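PDB 7BYS: galactan 1,3-beta-galactosidase from Phanerochaete chrysosporium, which probably hydrolyses beta-1,3-linked galactan as an exo-acting family 43 glycoside hydrolase and also binds carbohydrate through a separate module. Local coordinates for residues A[247-252]-A[292-297]; A[335-340]-A[415-420]. One frame throughout, in Å; residues are numbered along the deposited sequence.

Contact 1 (A[247-252]-A[292-297])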
ATOM      1  N   LEU A 247       8.526   0.037   7.055  1.00  8.07           N
ATOM      2  CA  LEU A 247       9.618  -0.879   7.379  1.00  8.83           C
ATOM      3  C   LEU A 247      10.938  -0.127   7.384  1.00  8.49           C
ATOM      4  O   LEU A 247      11.227   0.596   6.426  1.00 10.49           O
ATOM      5  CB  LEU A 247       9.675  -1.985   6.329  1.00  8.77           C
ATOM      6  CG  LEU A 247      10.656  -3.103   6.675  1.00  7.62           C
ATOM      7  CD1 LEU A 247      10.102  -3.991   7.769  1.00 10.56           C
ATOM      8  CD2 LEU A 247      10.971  -3.935   5.428  1.00 11.88           C
ATOM      9  N   PRO A 248      11.784  -0.260   8.405  1.00  9.16           N
ATOM     10  CA  PRO A 248      13.101   0.388   8.336  1.00  9.95           C
ATOM     11  C   PRO A 248      13.943  -0.195   7.209  1.00 10.25           C
ATOM     12  O   PRO A 248      13.844  -1.374   6.877  1.00 12.42           O
ATOM     13  CB  PRO A 248      13.725   0.100   9.710  1.00 12.72           C
ATOM     14  CG  PRO A 248      12.903  -0.949  10.323  1.00 12.56           C
ATOM     15  CD  PRO A 248      11.550  -0.959   9.679  1.00 10.43           C
ATOM     16  N   LEU A 249      14.756   0.664   6.591  1.00 10.58           N
ATOM     17  CA  LEU A 249      15.616   0.246   5.476  1.00  9.85           C
ATOM     18  C   LEU A 249      16.860   1.139   5.520  1.00 12.60           C
ATOM     19  O   LEU A 249      16.867   2.228   4.950  1.00 12.61           O
ATOM     20  CB  LEU A 249      14.903   0.366   4.133  1.00 10.29           C
ATOM     21  CG  LEU A 249      15.743  -0.026   2.909  1.00 12.22           C
ATOM     22  CD1 LEU A 249      15.867  -1.524   2.814  1.00 11.78           C
ATOM     23  CD2 LEU A 249      15.161   0.544   1.623  1.00 13.29           C
ATOM     24  N   GLY A 250      17.895   0.677   6.233  1.00 13.38           N
ATOM     25  CA  GLY A 250      19.104   1.483   6.346  1.00 14.57           C
ATOM     26  C   GLY A 250      18.791   2.801   7.018  1.00 14.60           C
ATOM     27  O   GLY A 250      18.093   2.851   8.036  1.00 17.65           O
ATOM     28  N   SER A 251      19.286   3.892   6.444  1.00 13.43           N
ATOM     29  CA  SER A 251      18.979   5.211   6.978  1.00 15.57           C
ATOM     30  C   SER A 251      17.641   5.742   6.491  1.00 17.64           C
ATOM     31  O   SER A 251      17.300   6.892   6.783  1.00 17.95           O
ATOM     32  CB  SER A 251      20.093   6.205   6.653  0.68 19.96           C
ATOM     33  OG  SER A 251      20.347   6.236   5.267  0.68 21.83           O
ATOM     34  N   ASN A 252      16.874   4.929   5.769  1.00 15.24           N
ATOM     35  CA  ASN A 252      15.553   5.320   5.298  1.00 12.15           C
ATOM     36  C   ASN A 252      14.514   4.285   5.724  1.00 11.66           C
ATOM     37  O   ASN A 252      14.651   3.652   6.773  1.00 12.15           O
ATOM     38  CB  ASN A 252      15.587   5.552   3.783  1.00 13.41           C
ATOM     39  CG  ASN A 252      16.626   6.599   3.378  1.00 13.37           C
ATOM     40  OD1 ASN A 252      16.471   7.785   3.660  1.00 15.08           O
ATOM     41  ND2 ASN A 252      17.700   6.149   2.733  1.00 17.65           N
ATOM     42  N   VAL A 292      15.240  -3.084  -4.311  1.00 12.45           N
ATOM     43  CA  VAL A 292      15.571  -2.993  -2.898  1.00 13.80           C
ATOM     44  C   VAL A 292      16.672  -3.997  -2.591  1.00 12.90           C
ATOM     45  O   VAL A 292      16.698  -5.098  -3.152  1.00 13.75           O
ATOM     46  CB  VAL A 292      14.327  -3.215  -2.002  1.00 11.66           C
ATOM     47  CG1 VAL A 292      13.810  -4.653  -2.097  1.00 11.79           C
ATOM     48  CG2 VAL A 292      14.639  -2.845  -0.563  1.00 14.36           C
ATOM     49  N   ASN A 293      17.590  -3.607  -1.718  1.00 13.88           N
ATOM     50  CA  ASN A 293      18.618  -4.503  -1.190  1.00 14.62           C
ATOM     51  C   ASN A 293      18.434  -4.437   0.318  1.00 12.21           C
ATOM     52  O   ASN A 293      18.980  -3.553   0.981  1.00 14.17           O
ATOM     53  CB  ASN A 293      20.032  -4.090  -1.591  1.00 15.57           C
ATOM     54  CG  ASN A 293      21.094  -5.092  -1.113  1.00 19.41           C
ATOM     55  OD1 ASN A 293      20.874  -5.856  -0.165  1.00 15.64           O
ATOM     56  ND2 ASN A 293      22.256  -5.075  -1.761  1.00 20.49           N
ATOM     57  N   VAL A 294      17.629  -5.359   0.850  1.00 13.08           N
ATOM     58  CA  VAL A 294      17.275  -5.273   2.260  1.00 14.11           C
ATOM     59  C   VAL A 294      18.482  -5.549   3.154  1.00 15.83           C
ATOM     60  O   VAL A 294      18.571  -5.012   4.263  1.00 21.43           O
ATOM     61  CB  VAL A 294      16.052  -6.158   2.574  1.00 18.56           C
ATOM     62  CG1 VAL A 294      16.411  -7.637   2.530  1.00 17.59           C
ATOM     63  CG2 VAL A 294      15.433  -5.759   3.907  1.00 22.40           C
ATOM     64  N   GLN A 295      19.439  -6.350   2.681  1.00 15.98           N
ATOM     65  CA  GLN A 295      20.641  -6.618   3.468  1.00 18.45           C
ATOM     66  C   GLN A 295      21.554  -5.396   3.538  1.00 18.79           C
ATOM     67  O   GLN A 295      22.185  -5.142   4.575  1.00 18.03           O
ATOM     68  CB  GLN A 295      21.394  -7.817   2.888  1.00 20.94           C
ATOM     69  CG  GLN A 295      20.612  -9.129   2.920  1.00 23.33           C
ATOM     70  CD  GLN A 295      19.795  -9.360   1.657  1.00 35.86           C
ATOM     71  OE1 GLN A 295      19.678  -8.477   0.802  1.00 32.04           O
ATOM     72  NE2 GLN A 295      19.225 -10.556   1.534  1.00 37.70           N
ATOM     73  N   ALA A 296      21.655  -4.641   2.440  1.00 13.87           N
ATOM     74  CA  ALA A 296      22.443  -3.415   2.431  1.00 13.88           C
ATOM     75  C   ALA A 296      21.701  -2.244   3.055  1.00 14.02           C
ATOM     76  O   ALA A 296      22.339  -1.258   3.439  1.00 16.14           O
ATOM     77  CB  ALA A 296      22.848  -3.039   1.004  1.00 13.10           C
ATOM     78  N   GLY A 297      20.376  -2.324   3.156  1.00 11.97           N
ATOM     79  CA  GLY A 297      19.582  -1.196   3.604  1.00 14.01           C
ATOM     80  C   GLY A 297      19.462  -0.103   2.564  1.00 10.58           C
ATOM     81  O   GLY A 297      19.453   1.083   2.915  1.00 14.83           O
TER
HETATM   82  O   HOH W   1      20.811   3.316   4.028  1.00 22.12           O
HETATM   83  O   HOH W   2      17.719   3.354   2.113  1.00 20.99           O
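Strand 242-249 runs into a type II' beta turn, Leu249 to Asn252, closed by a pair of backbone hydrogen bonds, with Asn252 N 2.8 Å from Leu249 O. Facing it, residues 294-296, helical in their backbone angles, carry the chain out of strand 290-293 to Gly297. The backbones are nearest, CA to CA, at Gly250 and Gly297, 3.9 Å apart; both have positive phi, and a beta carbon on either would clash with the other. Gly250 CA directs a C-H at Gly297 O, 3.5 Å away. Two waters donate to that same oxygen: water 1, at 2.8 Å from Gly297 O, accepts from Ser251 N, while water 2 accepts from Asn252 ND2. Leu249 holds CG anti to its backbone N (chi1 179°), bringing CD1 to 3.8 Å from Val292 CG2 and alongside Gly297 CA; Ile254 of strand 252-259 touches both side chains. Within 292-297, Asn293 OD1 accepts from Ala296 N at 3.0 Å, an Asx motif, with the N-H above the carbonyl plane. A small apolar patch thus joins the last blade of the family 43 beta-propeller to the hairpin that follows, and the conventional hydrogen-bonded linkage runs through two waters, beside one direct C-H...O contact.

Contact 2 (A[335-340]-A[415-420]). With NAG (2-acetamido-2-deoxy-beta-D-glucopyranose), chain E.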
ATOM      1  N   LEU A 335      -9.995   9.919 -25.534  1.00 10.67           N
ATOM      2  CA  LEU A 335      -9.452   8.620 -25.889  1.00 12.15           C
ATOM      3  C   LEU A 335     -10.491   7.556 -25.614  1.00 13.70           C
ATOM      4  O   LEU A 335     -11.256   7.642 -24.650  1.00 12.57           O
ATOM      5  CB  LEU A 335      -8.210   8.299 -25.058  1.00 13.48           C
ATOM      6  CG  LEU A 335      -6.942   9.009 -25.508  1.00 11.64           C
ATOM      7  CD1 LEU A 335      -5.827   8.735 -24.485  1.00 14.04           C
ATOM      8  CD2 LEU A 335      -6.525   8.593 -26.922  1.00 13.94           C
ATOM      9  N   GLY A 336     -10.493   6.529 -26.459  1.00 13.52           N
ATOM     10  CA  GLY A 336     -11.592   5.592 -26.486  1.00 14.88           C
ATOM     11  C   GLY A 336     -12.760   6.212 -27.215  1.00 12.65           C
ATOM     12  O   GLY A 336     -12.731   7.371 -27.626  1.00 16.93           O
ATOM     13  N   HIS A 337     -13.820   5.419 -27.367  1.00 15.93           N
ATOM     14  CA  HIS A 337     -15.022   5.880 -28.046  1.00 17.07           C
ATOM     15  C   HIS A 337     -14.665   6.537 -29.378  1.00 20.16           C
ATOM     16  O   HIS A 337     -15.102   7.645 -29.699  1.00 20.28           O
ATOM     17  CB  HIS A 337     -15.813   6.829 -27.140  1.00 24.01           C
ATOM     18  CG  HIS A 337     -17.214   7.082 -27.597  1.00 31.44           C
ATOM     19  ND1 HIS A 337     -17.523   8.000 -28.579  1.00 35.40           N
ATOM     20  CD2 HIS A 337     -18.392   6.544 -27.202  1.00 36.78           C
ATOM     21  CE1 HIS A 337     -18.830   8.012 -28.771  1.00 39.68           C
ATOM     22  NE2 HIS A 337     -19.380   7.137 -27.949  1.00 42.00           N
ATOM     23  N   GLY A 338     -13.790   5.871 -30.130  1.00 16.79           N
ATOM     24  CA  GLY A 338     -13.398   6.347 -31.442  1.00 16.19           C
ATOM     25  C   GLY A 338     -12.166   7.234 -31.506  1.00 21.26           C
ATOM     26  O   GLY A 338     -11.825   7.706 -32.597  1.00 17.91           O
ATOM     27  N   GLY A 339     -11.489   7.488 -30.394  1.00 14.81           N
ATOM     28  CA  GLY A 339     -10.268   8.284 -30.394  1.00 14.53           C
ATOM     29  C   GLY A 339      -9.088   7.455 -29.927  1.00 11.26           C
ATOM     30  O   GLY A 339      -9.204   6.689 -28.970  1.00 13.29           O
ATOM     31  N   THR A 340      -7.952   7.608 -30.608  1.00 10.81           N
ATOM     32  CA  THR A 340      -6.740   6.879 -30.249  1.00 11.23           C
ATOM     33  C   THR A 340      -5.545   7.812 -30.225  1.00 10.69           C
ATOM     34  O   THR A 340      -5.567   8.914 -30.775  1.00 11.15           O
ATOM     35  CB  THR A 340      -6.429   5.729 -31.236  1.00 13.00           C
ATOM     36  OG1 THR A 340      -6.212   6.266 -32.545  1.00 13.68           O
ATOM     37  CG2 THR A 340      -7.568   4.738 -31.281  1.00 13.63           C
ATOM     38  N   SER A 415     -15.509   1.024 -26.349  1.00 17.43           N
ATOM     39  CA  SER A 415     -16.703   1.850 -26.450  1.00 22.25           C
ATOM     40  C   SER A 415     -16.692   2.991 -25.444  1.00 24.36           C
ATOM     41  O   SER A 415     -17.215   4.075 -25.730  1.00 24.50           O
ATOM     42  CB  SER A 415     -17.934   0.970 -26.216  1.00 26.18           C
ATOM     43  OG  SER A 415     -19.113   1.637 -26.620  1.00 41.54           O
ATOM     44  N   ASN A 416     -16.111   2.763 -24.271  1.00 19.99           N
ATOM     45  CA  ASN A 416     -16.051   3.748 -23.207  1.00 19.35           C
ATOM     46  C   ASN A 416     -14.848   4.669 -23.395  1.00 16.66           C
ATOM     47  O   ASN A 416     -13.850   4.312 -24.026  1.00 16.98           O
ATOM     48  CB  ASN A 416     -15.921   3.038 -21.859  1.00 19.99           C
ATOM     49  CG  ASN A 416     -14.756   2.042 -21.829  1.00 27.76           C
ATOM     50  OD1 ASN A 416     -14.633   1.181 -22.698  1.00 27.82           O
ATOM     51  ND2 ASN A 416     -13.902   2.159 -20.821  1.00 27.30           N
ATOM     52  N   TYR A 417     -14.947   5.870 -22.828  1.00 14.90           N
ATOM     53  CA  TYR A 417     -13.805   6.774 -22.804  1.00 15.25           C
ATOM     54  C   TYR A 417     -12.770   6.302 -21.785  1.00 14.26           C
ATOM     55  O   TYR A 417     -13.104   5.979 -20.637  1.00 14.34           O
ATOM     56  CB  TYR A 417     -14.259   8.182 -22.433  1.00 16.49           C
ATOM     57  CG  TYR A 417     -14.960   8.917 -23.547  1.00 17.35           C
ATOM     58  CD1 TYR A 417     -14.253   9.396 -24.640  1.00 18.17           C
ATOM     59  CD2 TYR A 417     -16.328   9.133 -23.505  1.00 22.24           C
ATOM     60  CE1 TYR A 417     -14.893  10.074 -25.663  1.00 20.15           C
ATOM     61  CE2 TYR A 417     -16.976   9.813 -24.524  1.00 23.93           C
ATOM     62  CZ  TYR A 417     -16.255  10.278 -25.597  1.00 25.68           C
ATOM     63  OH  TYR A 417     -16.900  10.953 -26.610  1.00 27.11           O
ATOM     64  N   ALA A 418     -11.508   6.269 -22.210  1.00 11.35           N
ATOM     65  CA  ALA A 418     -10.392   6.035 -21.308  1.00 12.27           C
ATOM     66  C   ALA A 418     -10.094   7.306 -20.527  1.00  9.62           C
ATOM     67  O   ALA A 418     -10.675   8.365 -20.767  1.00 11.74           O
ATOM     68  CB  ALA A 418      -9.143   5.625 -22.096  1.00 13.14           C
ATOM     69  N   ALA A 419      -9.170   7.204 -19.575  1.00 10.85           N
ATOM     70  CA  ALA A 419      -8.723   8.416 -18.910  1.00 10.56           C
ATOM     71  C   ALA A 419      -7.843   9.245 -19.845  1.00 11.35           C
ATOM     72  O   ALA A 419      -7.360   8.770 -20.874  1.00 13.53           O
ATOM     73  CB  ALA A 419      -7.949   8.087 -17.626  1.00 11.72           C
ATOM     74  N   ASP A 420      -7.658  10.509 -19.486  1.00 10.53           N
ATOM     75  CA  ASP A 420      -6.782  11.385 -20.253  1.00 10.29           C
ATOM     76  C   ASP A 420      -5.325  10.991 -20.043  1.00 10.90           C
ATOM     77  O   ASP A 420      -4.863  10.875 -18.902  1.00 12.59           O
ATOM     78  CB  ASP A 420      -6.997  12.842 -19.840  1.00 10.54           C
ATOM     79  CG  ASP A 420      -8.398  13.336 -20.144  1.00 14.96           C
ATOM     80  OD1 ASP A 420      -9.065  12.743 -21.011  1.00 15.50           O
ATOM     81  OD2 ASP A 420      -8.828  14.330 -19.513  1.00 17.53           O
TER
HETATM   82  C1  NAG E 502     -13.691  -0.270 -18.037  1.00 28.00           C
HETATM   83  C2  NAG E 502     -14.396  -1.346 -17.224  1.00 25.29           C
HETATM   84  C3  NAG E 502     -15.877  -1.228 -17.334  1.00 34.72           C
HETATM   85  C4  NAG E 502     -16.363   0.145 -16.966  1.00 35.59           C
HETATM   86  C5  NAG E 502     -15.671   1.220 -17.797  1.00 31.43           C
HETATM   87  C6  NAG E 502     -16.077   2.571 -17.288  1.00 31.92           C
HETATM   88  C7  NAG E 502     -13.243  -3.602 -16.846  1.00 34.98           C
HETATM   89  C8  NAG E 502     -12.775  -4.969 -17.360  1.00 29.73           C
HETATM   90  N2  NAG E 502     -13.943  -2.678 -17.737  1.00 29.70           N
HETATM   91  O3  NAG E 502     -16.480  -2.202 -16.439  1.00 42.43           O
HETATM   92  O4  NAG E 502     -17.770   0.252 -17.197  1.00 39.38           O
HETATM   93  O5  NAG E 502     -14.212   1.100 -17.696  1.00 26.82           O
HETATM   94  O6  NAG E 502     -15.503   3.559 -18.105  1.00 34.64           O
HETATM   95  O7  NAG E 502     -13.039  -3.295 -15.719  1.00 41.02           O
HETATM   96  O   HOH W   3     -10.006  10.430 -22.533  1.00 14.37           O
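A single direct hydrogen bond joins the segments: Ala418 N donates to Leu335 O at 2.8 Å (147° at the hydrogen), approaching from above the carbonyl plane. The same oxygen receives a C-H contact from Tyr417 CA at 3.3 Å. Water 3 accepts from Leu335 N at 3.0 Å and lies within donating distance of Ala418 O and Asp420 OD1, with more acceptors around it than it has protons. Asn416 ND2 bonds Asn368 OD1 and makes a weak, 3.4 Å bond to O6 of a protein-linked NAG.

Among aromatic contacts, His337 CB lies over one face of Tyr417, 3.8 Å from the ring centroid. The two rings are nearly parallel (21°) but slid apart, barely overlapping, and Ser415 O meets the imidazole edge 3.1 Å from His337 CD2. An alanine in place of Tyr417 would remove the face on which His337 CB rests and would probably loosen the hold on the exposed tip of the Gly336-Gly339 type I' turn.

The apolar contact is Leu335 CB against Ala418 CB, 4.1 Å apart.

Both segments belong to the carbohydrate-binding module, a beta-sandwich: 335-340 leads into strand 339-349 of one sheet and 415-420 into strand 420-426 of the other. Tyr417 packs on Arg367 at the start of strand 367-373, and Arg367 NH1 bonds Ala418 O.

The two contacts belong to different modules of one chain and lie on opposite sides of its centre, their own centres 42 Å apart and their nearest atoms about 28 Å apart. Contact 1, on the catalytic propeller, is remote from the galactose-binding residues Glu81, Arg82, Asp137 and Gln242. Contact 2 holds Asp420, one residue of the module's galactose site, which carries no galactose here, and the Tyr417 side chain comes within about 4 Å of those of Tyr334 and Arg367. A citrate, probably from the crystallisation liquor, sits about 3 Å from the Tyr417 side chain, whereas the calcium ion is about 11 Å from that of Leu335.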